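Local coordinates for synaptonemal complex protein 2 (Mus musculus, PDB 5IWZ) that forms a major part of the axial/lateral elements of synaptonemal complexes in meiotic prophase and is required for chromosome synapsis and for SYCP3 insertion into the complexes, at residues 26-35 and 71-79; 100-111 and 149-157. One frame throughout, in Å; residues are numbered along the deposited sequence.

Contact 1 (26-35 and 71-79)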
loop_
_atom_site.group_PDB
_atom_site.type_symbol
_atom_site.label_atom_id
_atom_site.label_comp_id
_atom_site.label_asym_id
_atom_site.label_seq_id
_atom_site.Cartn_x
_atom_site.Cartn_y
_atom_site.Cartn_z
ATOM N N PHE A 26 28.976 0.208 5.884
ATOM C CA PHE A 26 27.732 0.855 6.278
ATOM C C PHE A 26 27.597 1.040 7.786
ATOM O O PHE A 26 26.618 1.646 8.232
ATOM C CB PHE A 26 26.546 0.055 5.731
ATOM C CG PHE A 26 26.266 0.334 4.294
ATOM C CD1 PHE A 26 25.272 1.227 3.944
ATOM C CD2 PHE A 26 27.008 -0.274 3.291
ATOM C CE1 PHE A 26 25.014 1.519 2.630
ATOM C CE2 PHE A 26 26.751 0.008 1.955
ATOM C CZ PHE A 26 25.757 0.902 1.621
ATOM N N LYS A 27 28.557 0.551 8.578
ATOM C CA LYS A 27 28.514 0.746 10.027
ATOM C C LYS A 27 28.385 2.209 10.445
ATOM O O LYS A 27 27.545 2.499 11.311
ATOM C CB LYS A 27 29.745 0.089 10.676
ATOM C CG LYS A 27 29.717 -1.423 10.664
ATOM C CD LYS A 27 30.580 -2.019 11.780
ATOM C CE LYS A 27 32.044 -1.597 11.674
ATOM N NZ LYS A 27 32.895 -2.596 10.953
ATOM N N PRO A 28 29.149 3.170 9.895
ATOM C CA PRO A 28 28.914 4.574 10.304
ATOM C C PRO A 28 27.494 5.041 10.028
ATOM O O PRO A 28 26.837 5.572 10.929
ATOM C CB PRO A 28 29.971 5.355 9.496
ATOM C CG PRO A 28 31.098 4.367 9.359
ATOM C CD PRO A 28 30.390 3.040 9.109
ATOM N N LEU A 29 26.976 4.819 8.817
ATOM C CA LEU A 29 25.600 5.210 8.528
ATOM C C LEU A 29 24.620 4.561 9.504
ATOM O O LEU A 29 23.718 5.229 10.032
ATOM C CB LEU A 29 25.247 4.838 7.090
ATOM C CG LEU A 29 23.960 5.438 6.536
ATOM C CD1 LEU A 29 24.105 6.961 6.328
ATOM C CD2 LEU A 29 23.573 4.735 5.249
ATOM N N LEU A 30 24.795 3.263 9.768
ATOM C CA LEU A 30 23.896 2.569 10.674
ATOM C C LEU A 30 23.961 3.162 12.074
ATOM O O LEU A 30 22.942 3.239 12.771
ATOM C CB LEU A 30 24.229 1.082 10.710
ATOM C CG LEU A 30 23.740 0.201 9.573
ATOM C CD1 LEU A 30 24.295 -1.199 9.764
ATOM C CD2 LEU A 30 22.216 0.175 9.505
ATOM N N ALA A 31 25.145 3.597 12.501
ATOM C CA ALA A 31 25.262 4.180 13.832
ATOM C C ALA A 31 24.443 5.462 13.938
ATOM O O ALA A 31 23.817 5.724 14.977
ATOM C CB ALA A 31 26.733 4.433 14.170
ATOM N N LEU A 32 24.408 6.260 12.862
ATOM C CA LEU A 32 23.590 7.469 12.876
ATOM C C LEU A 32 22.119 7.139 13.062
ATOM O O LEU A 32 21.383 7.896 13.703
ATOM C CB LEU A 32 23.775 8.267 11.590
ATOM C CG LEU A 32 25.159 8.789 11.258
ATOM C CD1 LEU A 32 25.023 9.766 10.103
ATOM C CD2 LEU A 32 25.798 9.440 12.477
ATOM N N LEU A 33 21.665 6.022 12.493
ATOM C CA LEU A 33 20.265 5.645 12.615
ATOM C C LEU A 33 19.853 5.372 14.058
ATOM O O LEU A 33 18.654 5.223 14.318
ATOM C CB LEU A 33 19.970 4.418 11.743
ATOM C CG LEU A 33 19.998 4.620 10.223
ATOM C CD1 LEU A 33 19.710 3.320 9.508
ATOM C CD2 LEU A 33 18.997 5.679 9.796
ATOM N N GLN A 34 20.794 5.312 14.998
ATOM C CA GLN A 34 20.452 5.097 16.401
ATOM C C GLN A 34 20.381 6.393 17.203
ATOM O O GLN A 34 20.091 6.343 18.402
ATOM C CB GLN A 34 21.450 4.141 17.072
ATOM C CG GLN A 34 21.920 2.961 16.222
ATOM C CD GLN A 34 20.791 2.179 15.570
ATOM O OE1 GLN A 34 19.725 1.980 16.163
ATOM N NE2 GLN A 34 21.028 1.721 14.335
ATOM N N ILE A 35 20.638 7.542 16.574
ATOM C CA ILE A 35 20.546 8.850 17.218
ATOM C C ILE A 35 19.149 9.412 17.009
ATOM O O ILE A 35 18.547 9.237 15.942
ATOM C CB ILE A 35 21.602 9.821 16.655
ATOM C CG1 ILE A 35 23.006 9.239 16.738
ATOM C CG2 ILE A 35 21.561 11.147 17.394
ATOM C CD1 ILE A 35 24.037 10.135 16.076
ATOM N N SER A 71 18.089 1.362 4.305
ATOM C CA SER A 71 18.811 2.133 5.316
ATOM C C SER A 71 19.240 3.493 4.767
ATOM O O SER A 71 19.204 4.502 5.484
ATOM C CB SER A 71 20.013 1.336 5.852
ATOM O OG SER A 71 21.088 1.272 4.919
ATOM N N ILE A 72 19.616 3.558 3.487
ATOM C CA ILE A 72 19.984 4.846 2.902
ATOM C C ILE A 72 18.762 5.756 2.811
ATOM O O ILE A 72 18.817 6.933 3.186
ATOM C CB ILE A 72 20.639 4.656 1.518
ATOM C CG1 ILE A 72 21.928 3.830 1.625
ATOM C CG2 ILE A 72 20.946 6.005 0.928
ATOM C CD1 ILE A 72 22.297 3.072 0.331
ATOM N N LEU A 73 17.645 5.229 2.291
ATOM C CA LEU A 73 16.451 6.056 2.106
ATOM C C LEU A 73 15.958 6.611 3.433
ATOM O O LEU A 73 15.507 7.761 3.506
ATOM C CB LEU A 73 15.342 5.244 1.431
ATOM C CG LEU A 73 15.627 4.816 0.002
ATOM C CD1 LEU A 73 14.663 3.717 -0.399
ATOM C CD2 LEU A 73 15.493 6.011 -0.934
ATOM N N ILE A 74 16.048 5.807 4.493
ATOM C CA ILE A 74 15.610 6.246 5.814
ATOM C C ILE A 74 16.522 7.342 6.352
ATOM O O ILE A 74 16.054 8.308 6.969
ATOM C CB ILE A 74 15.531 5.033 6.755
ATOM C CG1 ILE A 74 14.295 4.181 6.411
ATOM C CG2 ILE A 74 15.511 5.453 8.225
ATOM C CD1 ILE A 74 14.322 2.764 7.029
ATOM N N SER A 75 17.832 7.232 6.100
ATOM C CA SER A 75 18.776 8.248 6.569
ATOM C C SER A 75 18.500 9.604 5.937
ATOM O O SER A 75 18.562 10.636 6.616
ATOM C CB SER A 75 20.216 7.815 6.266
ATOM O OG SER A 75 20.469 6.515 6.791
ATOM N N ILE A 76 18.227 9.629 4.631
ATOM C CA ILE A 76 17.934 10.892 3.951
ATOM C C ILE A 76 16.670 11.522 4.525
ATOM O O ILE A 76 16.648 12.706 4.881
ATOM C CB ILE A 76 17.801 10.662 2.436
ATOM C CG1 ILE A 76 19.062 10.004 1.881
ATOM C CG2 ILE A 76 17.507 11.974 1.724
ATOM C CD1 ILE A 76 18.822 9.289 0.556
ATOM N N GLY A 77 15.606 10.729 4.645
ATOM C CA GLY A 77 14.351 11.258 5.161
ATOM C C GLY A 77 14.452 11.750 6.594
ATOM O O GLY A 77 13.974 12.837 6.919
ATOM N N ARG A 78 15.059 10.948 7.474
ATOM C CA ARG A 78 15.174 11.331 8.886
ATOM C C ARG A 78 15.943 12.634 9.043
ATOM O O ARG A 78 15.633 13.452 9.915
ATOM C CB ARG A 78 15.878 10.238 9.700
ATOM C CG ARG A 78 15.039 9.029 10.069
ATOM C CD ARG A 78 15.675 8.238 11.234
ATOM N NE ARG A 78 17.103 8.526 11.375
ATOM C CZ ARG A 78 17.683 8.942 12.501
ATOM N NH1 ARG A 78 16.961 9.115 13.599
ATOM N NH2 ARG A 78 18.989 9.178 12.539
ATOM N N CYS A 79 16.973 12.826 8.235
ATOM C CA CYS A 79 17.811 14.001 8.363
ATOM C C CYS A 79 17.377 15.135 7.447
ATOM O O CYS A 79 18.042 16.171 7.437
ATOM C CB CYS A 79 19.275 13.631 8.080
ATOM S SG CYS A 79 19.881 12.282 9.099
#
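Arg78 and the carbonyl of Ile35 make the polar link between 26-35 and 71-79. NH1 of Arg78 donates to O of Ile35 at 2.8 Å, approaching nearly in line with the C=O. The long side chain is turned about CG-CD (chi3 -21°), which swings the guanidinium over the type I turn from Leu32 to Ile35. One guanidinium face lies against the backbone of Leu33, whose CA is 3.8 Å from NH2. Arginine suits this place because it can span the gap between the helices, give an N-H to a main-chain oxygen and rest its flat group on the turn. A methionine here is likely to leave the Ile35 carbonyl without this donor and the turn less firmly tied to helix 66-79.

The remaining contact is mostly van der Waals packing. Leu33 CD2 touches both Ile74 CG2 and Ser75 OG, the latter at 3.4 Å. Leu29, its CG anti to the backbone N (chi1 -167°), turns its branched end to the same serine and lays CD2 4.1 Å from Ile72 CG1, the two side chains crossing at about a right angle. Phe26 brings the ring edge at CE1 to 3.9 Å from Ile72 CD1.

Small serines let the leucines come close, and their hydroxyls are satisfied within their own helix. Ser75 OG gives its proton to Ser71 O at 2.7 Å, on the opposite face of that carbonyl from Ser75 N, while Ser71 OG bonds to Thr68 O.

Leu56 of helix 49-63 touches both Phe26 and Ile72. The axes of 27-32 and 71-79 approach to 10.3 Å and cross at 47°, an arrangement in keeping with the stacked helices of an armadillo-repeat-like domain near its N-terminal end.

Contact 2 (100-111 and 149-157)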
loop_
_atom_site.group_PDB
_atom_site.type_symbol
_atom_site.label_atom_id
_atom_site.label_comp_id
_atom_site.label_asym_id
_atom_site.label_seq_id
_atom_site.Cartn_x
_atom_site.Cartn_y
_atom_site.Cartn_z
ATOM N N VAL A 100 13.796 14.790 -7.457
ATOM C CA VAL A 100 12.594 14.040 -7.812
ATOM C C VAL A 100 12.862 13.114 -9.001
ATOM O O VAL A 100 12.395 11.966 -9.025
ATOM C CB VAL A 100 11.421 15.003 -8.084
ATOM C CG1 VAL A 100 10.191 14.232 -8.554
ATOM C CG2 VAL A 100 11.086 15.799 -6.830
ATOM N N GLN A 101 13.635 13.583 -9.991
ATOM C CA GLN A 101 13.966 12.741 -11.142
ATOM C C GLN A 101 14.953 11.640 -10.768
ATOM O O GLN A 101 14.886 10.538 -11.325
ATOM C CB GLN A 101 14.524 13.583 -12.290
ATOM C CG GLN A 101 13.451 14.311 -13.098
ATOM C CD GLN A 101 12.846 15.487 -12.341
ATOM O OE1 GLN A 101 13.569 16.334 -11.805
ATOM N NE2 GLN A 101 11.512 15.535 -12.281
ATOM N N LYS A 102 15.874 11.900 -9.836
ATOM C CA LYS A 102 16.643 10.783 -9.288
ATOM C C LYS A 102 15.723 9.747 -8.645
ATOM O O LYS A 102 15.906 8.542 -8.839
ATOM C CB LYS A 102 17.684 11.274 -8.288
ATOM C CG LYS A 102 19.082 11.425 -8.885
ATOM C CD LYS A 102 19.192 12.621 -9.787
ATOM C CE LYS A 102 20.622 12.815 -10.300
ATOM N NZ LYS A 102 21.012 11.766 -11.290
ATOM N N MET A 103 14.712 10.188 -7.903
ATOM C CA MET A 103 13.826 9.207 -7.273
ATOM C C MET A 103 13.013 8.430 -8.304
ATOM O O MET A 103 12.725 7.249 -8.085
ATOM C CB MET A 103 12.915 9.894 -6.268
ATOM C CG MET A 103 13.751 10.591 -5.224
ATOM S SD MET A 103 13.089 10.477 -3.572
ATOM C CE MET A 103 12.405 8.832 -3.556
ATOM N N VAL A 104 12.642 9.063 -9.428
ATOM C CA VAL A 104 12.013 8.319 -10.522
ATOM C C VAL A 104 12.956 7.236 -11.024
ATOM O O VAL A 104 12.571 6.067 -11.205
ATOM C CB VAL A 104 11.600 9.275 -11.655
ATOM C CG1 VAL A 104 11.200 8.492 -12.920
ATOM C CG2 VAL A 104 10.462 10.164 -11.185
ATOM N N SER A 105 14.215 7.611 -11.227
ATOM C CA SER A 105 15.240 6.660 -11.631
ATOM C C SER A 105 15.400 5.528 -10.616
ATOM O O SER A 105 15.498 4.357 -11.001
ATOM C CB SER A 105 16.559 7.401 -11.828
ATOM O OG SER A 105 17.622 6.486 -11.901
ATOM N N TRP A 106 15.431 5.845 -9.316
ATOM C CA TRP A 106 15.587 4.775 -8.332
ATOM C C TRP A 106 14.394 3.832 -8.381
ATOM O O TRP A 106 14.550 2.604 -8.297
ATOM C CB TRP A 106 15.767 5.344 -6.922
ATOM C CG TRP A 106 16.923 6.305 -6.794
ATOM C CD1 TRP A 106 18.006 6.422 -7.640
ATOM C CD2 TRP A 106 17.084 7.320 -5.794
ATOM N NE1 TRP A 106 18.834 7.443 -7.207
ATOM C CE2 TRP A 106 18.288 8.008 -6.081
ATOM C CE3 TRP A 106 16.329 7.713 -4.680
ATOM C CZ2 TRP A 106 18.751 9.052 -5.290
ATOM C CZ3 TRP A 106 16.793 8.764 -3.895
ATOM C CH2 TRP A 106 17.993 9.413 -4.203
ATOM N N PHE A 107 13.191 4.393 -8.539
ATOM C CA PHE A 107 11.991 3.572 -8.670
ATOM C C PHE A 107 12.037 2.721 -9.935
ATOM O O PHE A 107 11.674 1.541 -9.907
ATOM C CB PHE A 107 10.753 4.476 -8.679
ATOM C CG PHE A 107 9.479 3.735 -8.851
ATOM C CD1 PHE A 107 8.950 2.993 -7.810
ATOM C CD2 PHE A 107 8.802 3.777 -10.056
ATOM C CE1 PHE A 107 7.754 2.299 -7.968
ATOM C CE2 PHE A 107 7.619 3.098 -10.220
ATOM C CZ PHE A 107 7.090 2.357 -9.171
ATOM N N GLU A 108 12.467 3.313 -11.060
ATOM C CA GLU A 108 12.650 2.547 -12.290
ATOM C C GLU A 108 13.656 1.419 -12.096
ATOM O O GLU A 108 13.438 0.293 -12.556
ATOM C CB GLU A 108 13.125 3.466 -13.419
ATOM C CG GLU A 108 12.108 4.499 -13.891
ATOM C CD GLU A 108 11.094 3.924 -14.855
ATOM O OE1 GLU A 108 10.222 4.693 -15.323
ATOM O OE2 GLU A 108 11.167 2.708 -15.147
ATOM N N ASN A 109 14.790 1.723 -11.457
ATOM C CA ASN A 109 15.822 0.731 -11.166
ATOM C C ASN A 109 15.403 -0.274 -10.098
ATOM O O ASN A 109 16.162 -1.207 -9.823
ATOM C CB ASN A 109 17.108 1.428 -10.726
ATOM C CG ASN A 109 17.756 2.217 -11.861
ATOM O OD1 ASN A 109 17.498 1.956 -13.038
ATOM N ND2 ASN A 109 18.590 3.187 -11.512
ATOM N N SER A 110 14.245 -0.090 -9.475
ATOM C CA SER A 110 13.687 -1.059 -8.543
ATOM C C SER A 110 12.715 -2.011 -9.214
ATOM O O SER A 110 12.221 -2.936 -8.558
ATOM C CB SER A 110 12.960 -0.343 -7.395
ATOM O OG SER A 110 13.845 0.505 -6.678
ATOM N N LYS A 111 12.426 -1.811 -10.500
ATOM C CA LYS A 111 11.328 -2.549 -11.109
ATOM C C LYS A 111 11.681 -4.016 -11.295
ATOM O O LYS A 111 10.835 -4.891 -11.077
ATOM C CB LYS A 111 10.920 -1.893 -12.425
ATOM C CG LYS A 111 10.202 -0.538 -12.205
ATOM C CD LYS A 111 9.890 0.203 -13.516
ATOM C CE LYS A 111 8.680 1.116 -13.337
ATOM N NZ LYS A 111 8.592 2.158 -14.405
ATOM N N GLN A 149 6.375 18.321 -8.849
ATOM C CA GLN A 149 7.171 17.321 -9.556
ATOM C C GLN A 149 6.806 15.915 -9.117
ATOM O O GLN A 149 6.766 14.996 -9.941
ATOM C CB GLN A 149 8.669 17.572 -9.353
ATOM C CG GLN A 149 9.166 18.846 -10.030
ATOM C CD GLN A 149 10.682 18.988 -10.009
ATOM O OE1 GLN A 149 11.415 17.997 -10.044
ATOM N NE2 GLN A 149 11.154 20.228 -9.924
ATOM N N VAL A 150 6.521 15.724 -7.830
ATOM C CA VAL A 150 6.143 14.396 -7.358
ATOM C C VAL A 150 4.846 13.948 -8.020
ATOM O O VAL A 150 4.754 12.828 -8.542
ATOM C CB VAL A 150 6.048 14.368 -5.819
ATOM C CG1 VAL A 150 5.424 13.064 -5.372
ATOM C CG2 VAL A 150 7.430 14.505 -5.202
ATOM N N LEU A 151 3.828 14.821 -8.019
ATOM C CA LEU A 151 2.555 14.514 -8.671
ATOM C C LEU A 151 2.763 14.172 -10.139
ATOM O O LEU A 151 2.237 13.167 -10.640
ATOM C CB LEU A 151 1.597 15.712 -8.559
ATOM C CG LEU A 151 0.446 15.893 -7.560
ATOM C CD1 LEU A 151 0.013 14.617 -6.861
ATOM C CD2 LEU A 151 0.748 16.996 -6.552
ATOM N N GLU A 152 3.534 15.006 -10.843
ATOM C CA GLU A 152 3.665 14.874 -12.293
ATOM C C GLU A 152 4.391 13.591 -12.676
ATOM O O GLU A 152 4.031 12.932 -13.660
ATOM C CB GLU A 152 4.405 16.090 -12.872
ATOM C CG GLU A 152 3.587 17.359 -12.888
ATOM C CD GLU A 152 2.300 17.172 -13.654
ATOM O OE1 GLU A 152 2.367 16.644 -14.785
ATOM O OE2 GLU A 152 1.221 17.525 -13.125
ATOM N N SER A 153 5.419 13.238 -11.920
ATOM C CA SER A 153 6.249 12.083 -12.244
ATOM C C SER A 153 5.667 10.771 -11.735
ATOM O O SER A 153 5.748 9.755 -12.431
ATOM C CB SER A 153 7.647 12.284 -11.665
ATOM O OG SER A 153 8.205 13.485 -12.177
ATOM N N PHE A 154 5.089 10.756 -10.530
ATOM C CA PHE A 154 4.788 9.491 -9.862
ATOM C C PHE A 154 3.334 9.036 -9.961
ATOM O O PHE A 154 3.099 7.833 -9.864
ATOM C CB PHE A 154 5.209 9.543 -8.387
ATOM C CG PHE A 154 6.645 9.147 -8.176
ATOM C CD1 PHE A 154 6.996 7.807 -8.103
ATOM C CD2 PHE A 154 7.644 10.104 -8.090
ATOM C CE1 PHE A 154 8.314 7.428 -7.922
ATOM C CE2 PHE A 154 8.975 9.732 -7.907
ATOM C CZ PHE A 154 9.306 8.395 -7.819
ATOM N N ILE A 155 2.354 9.933 -10.199
ATOM C CA ILE A 155 0.991 9.470 -10.476
ATOM C C ILE A 155 0.950 8.470 -11.634
ATOM O O ILE A 155 0.330 7.413 -11.480
ATOM C CB ILE A 155 0.043 10.667 -10.690
ATOM C CG1 ILE A 155 -0.068 11.516 -9.430
ATOM C CG2 ILE A 155 -1.327 10.187 -11.134
ATOM C CD1 ILE A 155 -0.579 10.775 -8.260
ATOM N N PRO A 156 1.584 8.734 -12.794
ATOM C CA PRO A 156 1.586 7.693 -13.845
ATOM C C PRO A 156 2.338 6.429 -13.455
ATOM O O PRO A 156 1.917 5.330 -13.843
ATOM C CB PRO A 156 2.245 8.397 -15.049
ATOM C CG PRO A 156 2.856 9.633 -14.517
ATOM C CD PRO A 156 2.088 10.025 -13.303
ATOM N N GLN A 157 3.443 6.551 -12.713
ATOM C CA GLN A 157 4.201 5.373 -12.292
ATOM C C GLN A 157 3.361 4.476 -11.394
ATOM O O GLN A 157 3.352 3.250 -11.544
ATOM C CB GLN A 157 5.467 5.797 -11.535
ATOM C CG GLN A 157 6.503 6.552 -12.355
ATOM C CD GLN A 157 7.344 5.636 -13.221
ATOM O OE1 GLN A 157 7.377 4.422 -13.013
ATOM N NE2 GLN A 157 8.014 6.213 -14.217
HETATM O O HOH W 1 13.552 17.501 -8.288
#
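A bend at chi2 (-79°) folds the amide of Gln157 back toward 100-111, where Glu108, also bent at its second torsion, and an extended Lys111 meet it. Gln157 NE2 donates to Glu108 OE1 at 2.9 Å from above the carboxylate plane, and Lys111 NZ donates to Gln157 OE1 at 2.9 Å, in the carbonyl plane on a lone pair. Lys111 NZ also forms a salt bridge with Glu108 OE2 (2.7 Å), closing a ring of three polar groups. Glutamine fits because its amide can serve both charged neighbours, giving to one and accepting from the other.

Phe154 is a knob in the hole formed by Val100, Met103, Val104 and Phe107. Its edge points at the face of Phe107 in an offset edge-to-face pair, centroids 5.8 Å apart, while Val104 CG2 lies 3.6 Å from its CE2. Ser153 is small enough for the same methyl to reach its CB. At the other end a water joins Val100 N to Gln149 OE1.

The two nearly parallel helices, at 15°, share helix 123-141 as a neighbour through Met103 and Phe154; helix 49-63 meets Trp106, and helix 169-185 meets Val150.

How the contacts relate
Contact 1 closes along the chain before contact 2 opens, and their centres are about 22 Å apart within the armadillo-repeat-like domain of this N-terminal fragment of a longer protein. They meet directly where Leu73 CD2 packs 4.2 Å from Trp106 CE3, so helix 66-79, part of contact 1, packs against the helix that carries 100-111. Side chains of both contacts touch helices 49-63 and 123-141, consistent with one shared core: Trp106 of contact 2 rests on helix 49-63, on which Phe26 and Ile72 of contact 1 also pack. Neither contact involves a bound ligand; together they are consistent with neighbouring layers of the helical stack.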